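Local coordinates for putative bacterial transcription regulation protein (Staphylococcus aureus, PDB 3LUR) that is probably a small-molecule effector-binding protein that takes part in bacterial transcription regulation, at residues Ser11-Gly16 and Tyr87-Leu92; Ala32-Arg37 and Tyr72-Thr77; Gly57-Cys62 and Pro133-Tyr138; Tyr97-Ala102 and Ile149-Met154. One frame throughout, in Å; residues are numbered along the deposited sequence. Where two conformers were deposited one is given.

Overall arrangement
All four contacts reach one antiparallel sheet closed into a barrel, its strands in the order 5-21, 70-77, 58-64, 134-138, 149-156 and 88-103. Contact 1 pairs 5-21 with 88-103, the first and last of that order. Contact 2 lays helix 24-41 on strand 70-77 and is nested inside the loop closed by contact 1. Contact 4 pairs 88-103 with 149-156, sharing 88-103 with contact 1 and following it in series. Contact 3, which crosses the other three along the chain, has its centre about 9 Å from those of contacts 2 and 4, themselves about 17 Å apart. Contacts 2 and 3 share the Tyr72-Glu136 hydrogen bond, beside a region consistent with an effector pocket.

Contact 1 of 4, residues Ser11-Gly16 and Tyr87-Leu92; sequences SLTLVG and YDVITL
Ser11 lies at the mouth of an antiparallel ladder, its CB 4.0 Å from Thr91 CG2, while its OG is hydrogen-bonded to the backbone N of Ser94, just beyond Leu92. Leu12 forms a hydrogen-bonded pair with Leu92, each N meeting the other's O. At Thr13, a non-hydrogen-bonded position opposite Thr91, CG2 lies anti to the backbone N and reaches diagonally to Val89 CG1 at 3.6 Å. Leu14 pairs with Ile90 through two backbone bonds, Leu14 N to Ile90 O being 2.8 Å. On the sheet face it shares with Leu92, its CD1 comes within 3.9 Å of Leu92 CB, the two side chains slanting across each other. Val15 returns to the face of Thr13: its CG1, anti to the backbone N (chi1 -176°), reaches Tyr87 CB at 3.7 Å, the side chains crossing at about a right angle. Gly16 ends the run by pairing with Asp88, and its O lies near the plane of the Tyr87 ring, at the ring's edge. The Tyr87 hydroxyl bonds to Asp46. Six backbone hydrogen bonds join strands 5-21 and 88-103 here, and the side chains touch one another through carbon atoms, so the main chain supplies all the polar pairing between the segments.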
loop_
_atom_site.group_PDB
_atom_site.type_symbol
_atom_site.label_atom_id
_atom_site.label_comp_id
_atom_site.label_asym_id
_atom_site.label_seq_id
_atom_site.Cartn_x
_atom_site.Cartn_y
_atom_site.Cartn_z
ATOM N N SER A 11 1.701 -15.068 -4.247
ATOM C CA SER A 11 0.645 -14.672 -3.344
ATOM C C SER A 11 1.276 -14.450 -1.985
ATOM O O SER A 11 2.141 -15.209 -1.560
ATOM C CB SER A 11 -0.465 -15.707 -3.262
ATOM O OG SER A 11 -1.131 -15.802 -4.515
ATOM N N LEU A 12 0.848 -13.411 -1.302
ATOM C CA LEU A 12 1.434 -13.093 -0.010
ATOM C C LEU A 12 0.382 -13.021 1.068
ATOM O O LEU A 12 -0.780 -12.764 0.790
ATOM C CB LEU A 12 2.164 -11.759 -0.093
ATOM C CG LEU A 12 3.347 -11.686 -1.056
ATOM C CD1 LEU A 12 3.812 -10.270 -1.149
ATOM C CD2 LEU A 12 4.495 -12.607 -0.667
ATOM N N THR A 13 0.792 -13.312 2.296
ATOM C CA THR A 13 -0.088 -13.181 3.428
ATOM C C THR A 13 0.212 -11.823 4.068
ATOM O O THR A 13 1.353 -11.550 4.464
ATOM C CB THR A 13 0.137 -14.275 4.449
ATOM O OG1 THR A 13 -0.237 -15.528 3.883
ATOM C CG2 THR A 13 -0.701 -14.028 5.683
ATOM N N LEU A 14 -0.805 -10.970 4.141
ATOM C CA LEU A 14 -0.637 -9.634 4.736
ATOM C C LEU A 14 -1.359 -9.581 6.075
ATOM O O LEU A 14 -2.492 -10.054 6.199
ATOM C CB LEU A 14 -1.176 -8.577 3.795
ATOM C CG LEU A 14 -0.530 -8.516 2.427
ATOM C CD1 LEU A 14 -1.063 -7.319 1.652
ATOM C CD2 LEU A 14 0.993 -8.401 2.532
ATOM N N VAL A 15 -0.658 -9.093 7.095
ATOM C CA VAL A 15 -1.153 -9.029 8.447
ATOM C C VAL A 15 -1.226 -7.547 8.794
ATOM O O VAL A 15 -0.243 -6.812 8.657
ATOM C CB VAL A 15 -0.186 -9.705 9.455
ATOM C CG1 VAL A 15 -0.775 -9.707 10.860
ATOM C CG2 VAL A 15 0.166 -11.174 9.037
ATOM N N GLY A 16 -2.369 -7.102 9.254
ATOM C CA GLY A 16 -2.506 -5.701 9.577
ATOM C C GLY A 16 -3.882 -5.273 10.015
ATOM O O GLY A 16 -4.685 -6.087 10.505
ATOM N N TYR A 87 -5.205 -9.505 14.217
ATOM C CA TYR A 87 -5.203 -8.589 13.112
ATOM C C TYR A 87 -6.003 -9.189 11.989
ATOM O O TYR A 87 -6.446 -10.316 12.085
ATOM C CB TYR A 87 -3.775 -8.410 12.608
ATOM C CG TYR A 87 -2.910 -7.679 13.564
ATOM C CD1 TYR A 87 -2.991 -6.300 13.652
ATOM C CD2 TYR A 87 -1.989 -8.340 14.364
ATOM C CE1 TYR A 87 -2.224 -5.598 14.513
ATOM C CE2 TYR A 87 -1.201 -7.640 15.240
ATOM C CZ TYR A 87 -1.331 -6.258 15.308
ATOM O OH TYR A 87 -0.568 -5.500 16.144
ATOM N N ASP A 88 -6.197 -8.410 10.934
ATOM C CA ASP A 88 -6.736 -8.942 9.687
ATOM C C ASP A 88 -5.582 -9.694 9.081
ATOM O O ASP A 88 -4.442 -9.235 9.169
ATOM C CB ASP A 88 -7.199 -7.846 8.743
ATOM C CG ASP A 88 -8.657 -7.498 8.913
ATOM O OD1 ASP A 88 -9.262 -7.881 9.939
ATOM O OD2 ASP A 88 -9.220 -6.846 7.986
ATOM N N VAL A 89 -5.852 -10.883 8.542
ATOM C CA VAL A 89 -4.802 -11.720 7.941
ATOM C C VAL A 89 -5.327 -12.176 6.616
ATOM O O VAL A 89 -6.153 -13.081 6.574
ATOM C CB VAL A 89 -4.467 -12.934 8.805
ATOM C CG1 VAL A 89 -3.419 -13.820 8.109
ATOM C CG2 VAL A 89 -3.962 -12.492 10.147
ATOM N N ILE A 90 -4.905 -11.515 5.531
ATOM C CA ILE A 90 -5.445 -11.824 4.197
ATOM C C ILE A 90 -4.403 -12.218 3.164
ATOM O O ILE A 90 -3.211 -12.078 3.391
ATOM C CB ILE A 90 -6.259 -10.637 3.648
ATOM C CG1 ILE A 90 -5.340 -9.497 3.232
ATOM C CG2 ILE A 90 -7.321 -10.219 4.729
ATOM C CD1 ILE A 90 -5.989 -8.448 2.424
ATOM N N THR A 91 -4.879 -12.744 2.037
ATOM C CA THR A 91 -4.011 -13.111 0.939
ATOM C C THR A 91 -4.098 -12.095 -0.157
ATOM O O THR A 91 -5.177 -11.839 -0.704
ATOM C CB THR A 91 -4.384 -14.473 0.323
ATOM O OG1 THR A 91 -4.284 -15.477 1.316
ATOM C CG2 THR A 91 -3.436 -14.809 -0.807
ATOM N N LEU A 92 -2.956 -11.520 -0.493
ATOM C CA LEU A 92 -2.842 -10.653 -1.634
ATOM C C LEU A 92 -2.421 -11.593 -2.762
ATOM O O LEU A 92 -1.308 -12.118 -2.753
ATOM C CB LEU A 92 -1.805 -9.575 -1.398
ATOM C CG LEU A 92 -1.527 -8.638 -2.572
ATOM C CD1 LEU A 92 -2.750 -7.756 -2.807
ATOM C CD2 LEU A 92 -0.297 -7.811 -2.327
#

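Contact 2 of 4, residues Ala32-Arg37 and Tyr72-Thr77; sequences AGFWQR and YMIAVT. With EDO (1,2-ethanediol), chain F.
Phe34 and Trp35 make this a buried helix-on-sheet contact between helix 24-41 and strand 70-77 of the barrel, the segments 32-37 and 72-77 running at 39° to each other. Its centre is Ile74 CD1, a methyl held between two aromatic rings. It sits 3.7 Å from the centroid of the Phe34 ring and 3.8 Å from that of the Trp35 five-membered ring, over a face in both cases, giving two CH-pi contacts to one carbon. Phe34 and Ile74 meet tip to tip. The edge of the Phe34 ring also meets the strand backbone, CE2 lying 3.4 Å from Tyr72 O. Trp35 adds the polar link: NE1 donates to Tyr72 OH at 3.0 Å, with the hydroxyl only 7° out of the indole plane. That same hydroxyl is hydrogen-bonded to Glu136, so it has two partners. Nearby, Arg37 NH1 donates to O1 of an ethanediol, probably from the crystallisation liquor, and forms a salt bridge with Glu19. A tetraethylene glycol, also probably from that liquor, lies close to Trp35 and may mark a pocket. Helices packed on an antiparallel sheet are typical of the SHS2-clan effector-binding fold.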
loop_
_atom_site.group_PDB
_atom_site.type_symbol
_atom_site.label_atom_id
_atom_site.label_comp_id
_atom_site.label_asym_id
_atom_site.label_seq_id
_atom_site.Cartn_x
_atom_site.Cartn_y
_atom_site.Cartn_z
ATOM N N ALA A 32 -3.324 9.705 6.835
ATOM C CA ALA A 32 -2.226 10.145 7.693
ATOM C C ALA A 32 -2.576 9.906 9.167
ATOM O O ALA A 32 -1.760 9.423 9.934
ATOM C CB ALA A 32 -1.905 11.623 7.464
ATOM N N GLY A 33 -3.807 10.241 9.537
ATOM C CA GLY A 33 -4.281 10.067 10.885
ATOM C C GLY A 33 -4.305 8.602 11.300
ATOM O O GLY A 33 -4.051 8.280 12.455
ATOM N N PHE A 34 -4.644 7.727 10.358
ATOM C CA PHE A 34 -4.672 6.301 10.620
ATOM C C PHE A 34 -3.264 5.813 10.939
ATOM O O PHE A 34 -3.073 5.065 11.911
ATOM C CB PHE A 34 -5.309 5.592 9.417
ATOM C CG PHE A 34 -5.343 4.098 9.508
ATOM C CD1 PHE A 34 -5.453 3.447 10.714
ATOM C CD2 PHE A 34 -5.413 3.344 8.334
ATOM C CE1 PHE A 34 -5.511 2.050 10.765
ATOM C CE2 PHE A 34 -5.489 1.977 8.373
ATOM C CZ PHE A 34 -5.546 1.321 9.585
ATOM N N TRP A 35 -2.265 6.248 10.147
ATOM C CA TRP A 35 -0.880 5.925 10.458
ATOM C C TRP A 35 -0.486 6.481 11.831
ATOM O O TRP A 35 0.177 5.799 12.621
ATOM C CB TRP A 35 0.079 6.507 9.402
ATOM C CG TRP A 35 0.170 5.728 8.176
ATOM C CD1 TRP A 35 -0.466 5.974 7.003
ATOM C CD2 TRP A 35 0.965 4.561 7.962
ATOM N NE1 TRP A 35 -0.122 5.043 6.076
ATOM C CE2 TRP A 35 0.767 4.168 6.625
ATOM C CE3 TRP A 35 1.821 3.807 8.770
ATOM C CZ2 TRP A 35 1.375 3.045 6.082
ATOM C CZ3 TRP A 35 2.442 2.704 8.222
ATOM C CH2 TRP A 35 2.203 2.329 6.893
ATOM N N GLN A 36 -0.891 7.724 12.116
ATOM C CA GLN A 36 -0.556 8.351 13.401
ATOM C C GLN A 36 -1.105 7.514 14.573
ATOM O O GLN A 36 -0.395 7.242 15.560
ATOM C CB GLN A 36 -1.105 9.790 13.471
ATOM C CG GLN A 36 -0.777 10.519 14.762
ATOM C CD GLN A 36 -1.243 11.984 14.785
ATOM O OE1 GLN A 36 -1.866 12.480 13.839
ATOM N NE2 GLN A 36 -0.950 12.670 15.881
ATOM N N ARG A 37 -2.363 7.115 14.466
ATOM C CA ARG A 37 -2.998 6.300 15.506
ATOM C C ARG A 37 -2.290 4.944 15.668
ATOM O O ARG A 37 -2.000 4.549 16.772
ATOM C CB ARG A 37 -4.503 6.141 15.238
ATOM C CG ARG A 37 -5.269 7.457 15.476
ATOM C CD ARG A 37 -6.754 7.395 15.191
ATOM N NE ARG A 37 -7.102 7.535 13.777
ATOM C CZ ARG A 37 -7.412 6.535 12.948
ATOM N NH1 ARG A 37 -7.398 5.265 13.352
ATOM N NH2 ARG A 37 -7.754 6.812 11.690
ATOM N N TYR A 72 -8.112 1.088 3.350
ATOM C CA TYR A 72 -6.696 1.202 3.419
ATOM C C TYR A 72 -6.258 0.278 4.534
ATOM O O TYR A 72 -6.803 0.356 5.634
ATOM C CB TYR A 72 -6.321 2.598 3.792
ATOM C CG TYR A 72 -4.885 2.931 3.703
ATOM C CD1 TYR A 72 -4.322 3.270 2.480
ATOM C CD2 TYR A 72 -4.081 2.994 4.833
ATOM C CE1 TYR A 72 -3.003 3.643 2.372
ATOM C CE2 TYR A 72 -2.746 3.366 4.737
ATOM C CZ TYR A 72 -2.219 3.707 3.503
ATOM O OH TYR A 72 -0.915 4.115 3.357
HETATM N N MSE A 73 -5.315 -0.592 4.249
HETATM C CA MSE A 73 -4.813 -1.486 5.259
HETATM C C MSE A 73 -3.334 -1.250 5.504
HETATM O O MSE A 73 -2.498 -1.293 4.586
HETATM C CB MSE A 73 -5.092 -2.948 4.872
HETATM C CG MSE A 73 -4.613 -3.967 5.878
HETATM SE SE MSE A 73 -4.844 -5.738 5.064
HETATM C CE MSE A 73 -4.214 -6.815 6.510
ATOM N N ILE A 74 -2.998 -0.974 6.754
ATOM C CA ILE A 74 -1.601 -0.866 7.155
ATOM C C ILE A 74 -1.208 -2.301 7.477
ATOM O O ILE A 74 -1.862 -2.951 8.293
ATOM C CB ILE A 74 -1.463 0.058 8.357
ATOM C CG1 ILE A 74 -1.773 1.482 7.895
ATOM C CG2 ILE A 74 -0.053 -0.048 8.998
ATOM C CD1 ILE A 74 -1.837 2.511 9.024
ATOM N N ALA A 75 -0.169 -2.803 6.828
ATOM C CA ALA A 75 0.137 -4.207 6.942
ATOM C C ALA A 75 1.579 -4.539 6.613
ATOM O O ALA A 75 2.303 -3.764 5.955
ATOM C CB ALA A 75 -0.764 -4.972 5.959
ATOM N N VAL A 76 1.967 -5.727 7.037
ATOM C CA VAL A 76 3.276 -6.282 6.703
ATOM C C VAL A 76 3.072 -7.668 6.121
ATOM O O VAL A 76 2.067 -8.326 6.393
ATOM C CB VAL A 76 4.221 -6.411 7.925
ATOM C CG1 VAL A 76 4.504 -5.048 8.533
ATOM C CG2 VAL A 76 3.656 -7.384 8.990
ATOM N N THR A 77 4.032 -8.112 5.316
ATOM C CA THR A 77 4.004 -9.475 4.816
ATOM C C THR A 77 4.442 -10.347 5.964
ATOM O O THR A 77 5.475 -10.086 6.625
ATOM C CB THR A 77 4.937 -9.688 3.651
ATOM O OG1 THR A 77 6.262 -9.307 4.030
ATOM C CG2 THR A 77 4.484 -8.906 2.444
HETATM C C1 EDO F . -5.550 2.600 14.751
HETATM O O1 EDO F . -6.583 3.345 15.425
HETATM C C2 EDO F . -5.910 1.125 14.732
HETATM O O2 EDO F . -6.298 0.720 16.044
#

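Contact 3 of 4, residues Gly57-Cys62 and Pro133-Tyr138; sequences GILGLC and PFFELY. With EDO (1,2-ethanediol), chain H.
Cys62 CB lies over one face of the Phe134 ring, 3.5 Å from its centroid and offset toward the rim, while Cys62 SG sits obliquely beside the same ring. Phe134 CG stands between the backbone N and the carbonyl carbon (chi1 55°), which swings it, and the ring it carries, toward Cys62. On the other side of the sheet, Leu59 CD2 lies over a face of Phe135, 3.9 Å from the ring centroid, and Leu59 CD1 meets Leu137 CD1 at 3.7 Å. Leu61 CD1 touches both Phe135 CB and Pro133 CB, the leucine and proline side chains lying side by side and pointing the same way. Gly60, without a side chain, pairs with Glu136. Tyr138 OH donates to Glu136 OE1 at 2.6 Å, coming from above the carboxylate plane, and Tyr72 OH is a second partner of that oxygen. Six backbone hydrogen bonds join the strands. Two hydroxyls meeting the one buried oxygen OE1 would probably favour the charged carboxylate, against the apolar surroundings.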
loop_
_atom_site.group_PDB
_atom_site.type_symbol
_atom_site.label_atom_id
_atom_site.label_comp_id
_atom_site.label_asym_id
_atom_site.label_seq_id
_atom_site.Cartn_x
_atom_site.Cartn_y
_atom_site.Cartn_z
ATOM N N GLY A 57 9.526 -3.542 3.858
ATOM C CA GLY A 57 8.945 -2.325 4.324
ATOM C C GLY A 57 7.575 -2.621 4.867
ATOM O O GLY A 57 7.203 -3.791 5.073
ATOM N N ILE A 58 6.868 -1.568 5.179
ATOM C CA ILE A 58 5.526 -1.703 5.678
ATOM C C ILE A 58 4.616 -1.160 4.577
ATOM O O ILE A 58 4.975 -0.186 3.858
ATOM C CB ILE A 58 5.362 -1.020 7.060
ATOM C CG1 ILE A 58 3.949 -1.252 7.610
ATOM C CG2 ILE A 58 5.724 0.461 6.987
ATOM C CD1 ILE A 58 3.813 -0.987 9.087
ATOM N N LEU A 59 3.483 -1.807 4.418
ATOM C CA LEU A 59 2.539 -1.469 3.370
ATOM C C LEU A 59 1.375 -0.623 3.805
ATOM O O LEU A 59 0.818 -0.788 4.918
ATOM C CB LEU A 59 1.950 -2.744 2.745
ATOM C CG LEU A 59 2.770 -3.724 1.887
ATOM C CD1 LEU A 59 3.717 -4.615 2.664
ATOM C CD2 LEU A 59 1.799 -4.644 1.092
ATOM N N GLY A 60 0.994 0.262 2.878
ATOM C CA GLY A 60 -0.239 0.969 2.898
ATOM C C GLY A 60 -1.002 0.385 1.722
ATOM O O GLY A 60 -0.786 0.776 0.567
ATOM N N LEU A 61 -1.850 -0.586 2.008
ATOM C CA LEU A 61 -2.585 -1.303 0.960
ATOM C C LEU A 61 -3.932 -0.658 0.701
ATOM O O LEU A 61 -4.796 -0.589 1.596
ATOM C CB LEU A 61 -2.780 -2.782 1.347
ATOM C CG LEU A 61 -3.431 -3.725 0.319
ATOM C CD1 LEU A 61 -2.463 -4.135 -0.795
ATOM C CD2 LEU A 61 -3.977 -4.958 1.009
ATOM N N CYS A 62 -4.137 -0.241 -0.549
ATOM C CA CYS A 62 -5.363 0.353 -0.980
ATOM C C CYS A 62 -6.250 -0.717 -1.563
ATOM O O CYS A 62 -5.846 -1.422 -2.489
ATOM C CB CYS A 62 -5.056 1.434 -2.007
ATOM S SG CYS A 62 -4.025 2.764 -1.281
ATOM N N PRO A 133 -6.053 -5.013 -5.337
ATOM C CA PRO A 133 -5.430 -4.052 -4.432
ATOM C C PRO A 133 -4.091 -3.529 -4.940
ATOM O O PRO A 133 -3.392 -4.214 -5.670
ATOM C CB PRO A 133 -5.282 -4.852 -3.133
ATOM C CG PRO A 133 -6.341 -5.869 -3.192
ATOM C CD PRO A 133 -6.383 -6.272 -4.646
ATOM N N PHE A 134 -3.767 -2.286 -4.574
ATOM C CA PHE A 134 -2.506 -1.683 -4.933
ATOM C C PHE A 134 -1.909 -1.100 -3.652
ATOM O O PHE A 134 -2.630 -0.867 -2.700
ATOM C CB PHE A 134 -2.678 -0.622 -6.034
ATOM C CG PHE A 134 -3.672 0.462 -5.713
ATOM C CD1 PHE A 134 -5.044 0.270 -5.940
ATOM C CD2 PHE A 134 -3.232 1.703 -5.234
ATOM C CE1 PHE A 134 -5.972 1.293 -5.673
ATOM C CE2 PHE A 134 -4.162 2.730 -4.953
ATOM C CZ PHE A 134 -5.527 2.515 -5.166
ATOM N N PHE A 135 -0.607 -0.900 -3.614
ATOM C CA PHE A 135 -0.013 -0.472 -2.351
ATOM C C PHE A 135 1.152 0.476 -2.431
ATOM O O PHE A 135 1.866 0.545 -3.429
ATOM C CB PHE A 135 0.346 -1.709 -1.484
ATOM C CG PHE A 135 1.330 -2.675 -2.110
ATOM C CD1 PHE A 135 0.888 -3.730 -2.891
ATOM C CD2 PHE A 135 2.702 -2.559 -1.857
ATOM C CE1 PHE A 135 1.777 -4.633 -3.433
ATOM C CE2 PHE A 135 3.602 -3.472 -2.381
ATOM C CZ PHE A 135 3.146 -4.502 -3.189
ATOM N N GLU A 136 1.326 1.194 -1.324
ATOM C CA GLU A 136 2.481 2.013 -1.061
ATOM C C GLU A 136 3.376 1.133 -0.201
ATOM O O GLU A 136 2.891 0.467 0.709
ATOM C CB GLU A 136 2.052 3.245 -0.252
ATOM C CG GLU A 136 0.994 4.070 -0.928
ATOM C CD GLU A 136 0.085 4.821 0.029
ATOM O OE1 GLU A 136 0.339 4.887 1.251
ATOM O OE2 GLU A 136 -0.903 5.353 -0.461
ATOM N N LEU A 137 4.664 1.140 -0.458
ATOM C CA LEU A 137 5.581 0.355 0.341
ATOM C C LEU A 137 6.615 1.303 0.927
ATOM O O LEU A 137 7.343 2.021 0.184
ATOM C CB LEU A 137 6.224 -0.750 -0.492
ATOM C CG LEU A 137 7.214 -1.686 0.223
ATOM C CD1 LEU A 137 6.480 -2.524 1.314
ATOM C CD2 LEU A 137 7.980 -2.581 -0.751
ATOM N N TYR A 138 6.695 1.286 2.259
ATOM C CA TYR A 138 7.566 2.202 3.036
ATOM C C TYR A 138 8.756 1.518 3.709
ATOM O O TYR A 138 8.598 0.750 4.643
ATOM C CB TYR A 138 6.736 2.896 4.115
ATOM C CG TYR A 138 5.603 3.739 3.579
ATOM C CD1 TYR A 138 5.826 5.031 3.148
ATOM C CD2 TYR A 138 4.310 3.246 3.507
ATOM C CE1 TYR A 138 4.796 5.799 2.660
ATOM C CE2 TYR A 138 3.289 3.988 3.022
ATOM C CZ TYR A 138 3.535 5.270 2.578
ATOM O OH TYR A 138 2.496 6.018 2.074
HETATM C C1 EDO H . 10.677 -0.163 8.386
HETATM O O1 EDO H . 9.558 0.244 7.575
HETATM C C2 EDO H . 11.558 -1.142 7.599
HETATM O O2 EDO H . 10.912 -2.412 7.451
#

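Contact 4 of 4, residues Tyr97-Ala102 and Ile149-Met154; sequences YMVFEA and ITEIWM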
loop_
_atom_site.group_PDB
_atom_site.type_symbol
_atom_site.label_atom_id
_atom_site.label_comp_id
_atom_site.label_asym_id
_atom_site.label_seq_id
_atom_site.Cartn_x
_atom_site.Cartn_y
_atom_site.Cartn_z
ATOM N N TYR A 97 3.187 -6.270 -11.472
ATOM C CA TYR A 97 2.989 -4.910 -11.041
ATOM C C TYR A 97 3.851 -3.957 -11.820
ATOM O O TYR A 97 4.922 -4.334 -12.319
ATOM C CB TYR A 97 3.412 -4.739 -9.559
ATOM C CG TYR A 97 2.548 -5.460 -8.544
ATOM C CD1 TYR A 97 2.773 -6.784 -8.219
ATOM C CD2 TYR A 97 1.514 -4.807 -7.926
ATOM C CE1 TYR A 97 1.954 -7.439 -7.287
ATOM C CE2 TYR A 97 0.720 -5.415 -7.012
ATOM C CZ TYR A 97 0.924 -6.722 -6.686
ATOM O OH TYR A 97 0.084 -7.268 -5.782
HETATM N N MSE A 98 3.349 -2.725 -11.954
HETATM C CA MSE A 98 4.173 -1.607 -12.348
HETATM C C MSE A 98 4.533 -0.953 -11.024
HETATM O O MSE A 98 3.650 -0.690 -10.199
HETATM C CB MSE A 98 3.426 -0.630 -13.243
HETATM C CG MSE A 98 3.009 -1.213 -14.556
HETATM SE SE MSE A 98 1.954 0.126 -15.536
HETATM C CE MSE A 98 0.447 0.214 -14.328
ATOM N N VAL A 99 5.819 -0.739 -10.791
ATOM C CA VAL A 99 6.291 -0.158 -9.549
ATOM C C VAL A 99 6.895 1.212 -9.780
ATOM O O VAL A 99 7.878 1.350 -10.524
ATOM C CB VAL A 99 7.303 -1.050 -8.855
ATOM C CG1 VAL A 99 7.728 -0.419 -7.473
ATOM C CG2 VAL A 99 6.733 -2.432 -8.669
ATOM N N PHE A 100 6.232 2.226 -9.234
ATOM C CA PHE A 100 6.635 3.622 -9.391
ATOM C C PHE A 100 7.298 4.068 -8.110
ATOM O O PHE A 100 7.210 3.379 -7.101
ATOM C CB PHE A 100 5.420 4.512 -9.640
ATOM C CG PHE A 100 4.614 4.112 -10.824
ATOM C CD1 PHE A 100 3.680 3.112 -10.718
ATOM C CD2 PHE A 100 4.770 4.759 -12.043
ATOM C CE1 PHE A 100 2.911 2.728 -11.825
ATOM C CE2 PHE A 100 4.022 4.382 -13.150
ATOM C CZ PHE A 100 3.096 3.383 -13.049
ATOM N N GLU A 101 7.993 5.197 -8.167
ATOM C CA GLU A 101 8.614 5.799 -6.988
ATOM C C GLU A 101 8.072 7.207 -6.775
ATOM O O GLU A 101 7.950 8.003 -7.732
ATOM C CB GLU A 101 10.133 5.839 -7.104
ATOM C CG GLU A 101 10.790 4.476 -6.919
ATOM C CD GLU A 101 12.317 4.537 -6.879
ATOM O OE1 GLU A 101 12.894 5.573 -7.278
ATOM O OE2 GLU A 101 12.940 3.551 -6.414
ATOM N N ALA A 102 7.688 7.483 -5.542
ATOM C CA ALA A 102 7.319 8.809 -5.115
ATOM C C ALA A 102 8.475 9.286 -4.282
ATOM O O ALA A 102 8.899 8.599 -3.376
ATOM C CB ALA A 102 6.060 8.776 -4.279
ATOM N N ILE A 149 12.004 7.995 -0.380
ATOM C CA ILE A 149 11.381 7.255 -1.488
ATOM C C ILE A 149 10.372 6.234 -1.025
ATOM O O ILE A 149 10.681 5.358 -0.215
ATOM C CB ILE A 149 12.442 6.545 -2.359
ATOM C CG1 ILE A 149 13.285 7.597 -3.079
ATOM C CG2 ILE A 149 11.739 5.616 -3.422
ATOM C CD1 ILE A 149 14.555 7.033 -3.713
ATOM N N THR A 150 9.150 6.358 -1.558
ATOM C CA THR A 150 8.060 5.435 -1.316
ATOM C C THR A 150 7.807 4.721 -2.647
ATOM O O THR A 150 7.774 5.371 -3.697
ATOM C CB THR A 150 6.734 6.188 -0.934
ATOM O OG1 THR A 150 6.930 6.932 0.263
ATOM C CG2 THR A 150 5.578 5.211 -0.730
ATOM N N GLU A 151 7.633 3.413 -2.614
ATOM C CA GLU A 151 7.269 2.689 -3.822
ATOM C C GLU A 151 5.787 2.567 -3.927
ATOM O O GLU A 151 5.097 2.337 -2.937
ATOM C CB GLU A 151 7.899 1.306 -3.860
ATOM C CG GLU A 151 9.383 1.322 -4.004
ATOM C CD GLU A 151 9.983 -0.071 -4.118
ATOM O OE1 GLU A 151 9.306 -1.065 -3.783
ATOM O OE2 GLU A 151 11.177 -0.151 -4.481
ATOM N N ILE A 152 5.283 2.680 -5.144
ATOM C CA ILE A 152 3.857 2.517 -5.398
ATOM C C ILE A 152 3.730 1.324 -6.367
ATOM O O ILE A 152 4.254 1.356 -7.491
ATOM C CB ILE A 152 3.218 3.788 -5.995
ATOM C CG1 ILE A 152 3.096 4.870 -4.918
ATOM C CG2 ILE A 152 1.808 3.473 -6.586
ATOM C CD1 ILE A 152 2.698 6.265 -5.444
ATOM N N TRP A 153 3.018 0.306 -5.932
ATOM C CA TRP A 153 2.886 -0.939 -6.683
ATOM C C TRP A 153 1.478 -1.050 -7.198
ATOM O O TRP A 153 0.545 -1.233 -6.416
ATOM C CB TRP A 153 3.170 -2.115 -5.762
ATOM C CG TRP A 153 4.569 -2.270 -5.323
ATOM C CD1 TRP A 153 5.294 -1.421 -4.535
ATOM C CD2 TRP A 153 5.404 -3.402 -5.566
ATOM N NE1 TRP A 153 6.553 -1.932 -4.321
ATOM C CE2 TRP A 153 6.642 -3.158 -4.924
ATOM C CE3 TRP A 153 5.233 -4.584 -6.272
ATOM C CZ2 TRP A 153 7.715 -4.064 -4.988
ATOM C CZ3 TRP A 153 6.287 -5.497 -6.318
ATOM C CH2 TRP A 153 7.513 -5.226 -5.673
HETATM N N MSE A 154 1.343 -1.030 -8.516
HETATM C CA MSE A 154 0.054 -1.079 -9.178
HETATM C C MSE A 154 -0.035 -2.378 -9.978
HETATM O O MSE A 154 0.797 -2.627 -10.858
HETATM C CB MSE A 154 -0.090 0.098 -10.154
HETATM C CG MSE A 154 0.181 1.417 -9.549
HETATM SE SE MSE A 154 -1.081 1.876 -8.113
HETATM C CE MSE A 154 -2.716 1.923 -9.068
HETATM O O HOH W 1 7.832 9.501 -0.670
#
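Two neighbouring strands of the barrel, 88-103 and 149-156, run antiparallel here, and Val99 and Trp153 meet at the middle of one sheet face. Val99 CG2 lies over the centre of the Trp153 six-membered ring, 3.6 Å from its centroid, a CH-pi contact between side chains that lie side by side and point the same way. Tyr97 takes the indole from another direction: the edge of Trp153 is turned to its face, CE3 standing 3.6 Å from Tyr97 CG, with the planes at 74° in a T-shaped pair. Trp153 NE1 donates to Glu151 OE1 at 2.9 Å, on the anti side of the carboxylate and 29° out of its plane, a bond that, with this packing, would help fix the rotation of the indole.

Trp153 stacks on Phe135 of strand 134-138, the next strand of the closed sheet, so this aromatic cluster carries contact from strand to strand. The opposite face holds Met98, Phe100, Ala102, Thr150, Ile152 and Met154, of which Ala102, Thr150, Ile152 and Met154 touch helix 108-124; Phe100 CE1 lies 3.8 Å from Met154 CG. Six backbone hydrogen bonds connect the strands, such as Ala102 N to Thr150 O at 2.8 Å. Near the same end, Glu101 lays its carboxylate against Ile149 CG2, with CD at 3.7 Å, and Glu101 OE2 stands 4.5 Å from Glu151 OE2, where two charged groups would probably repel.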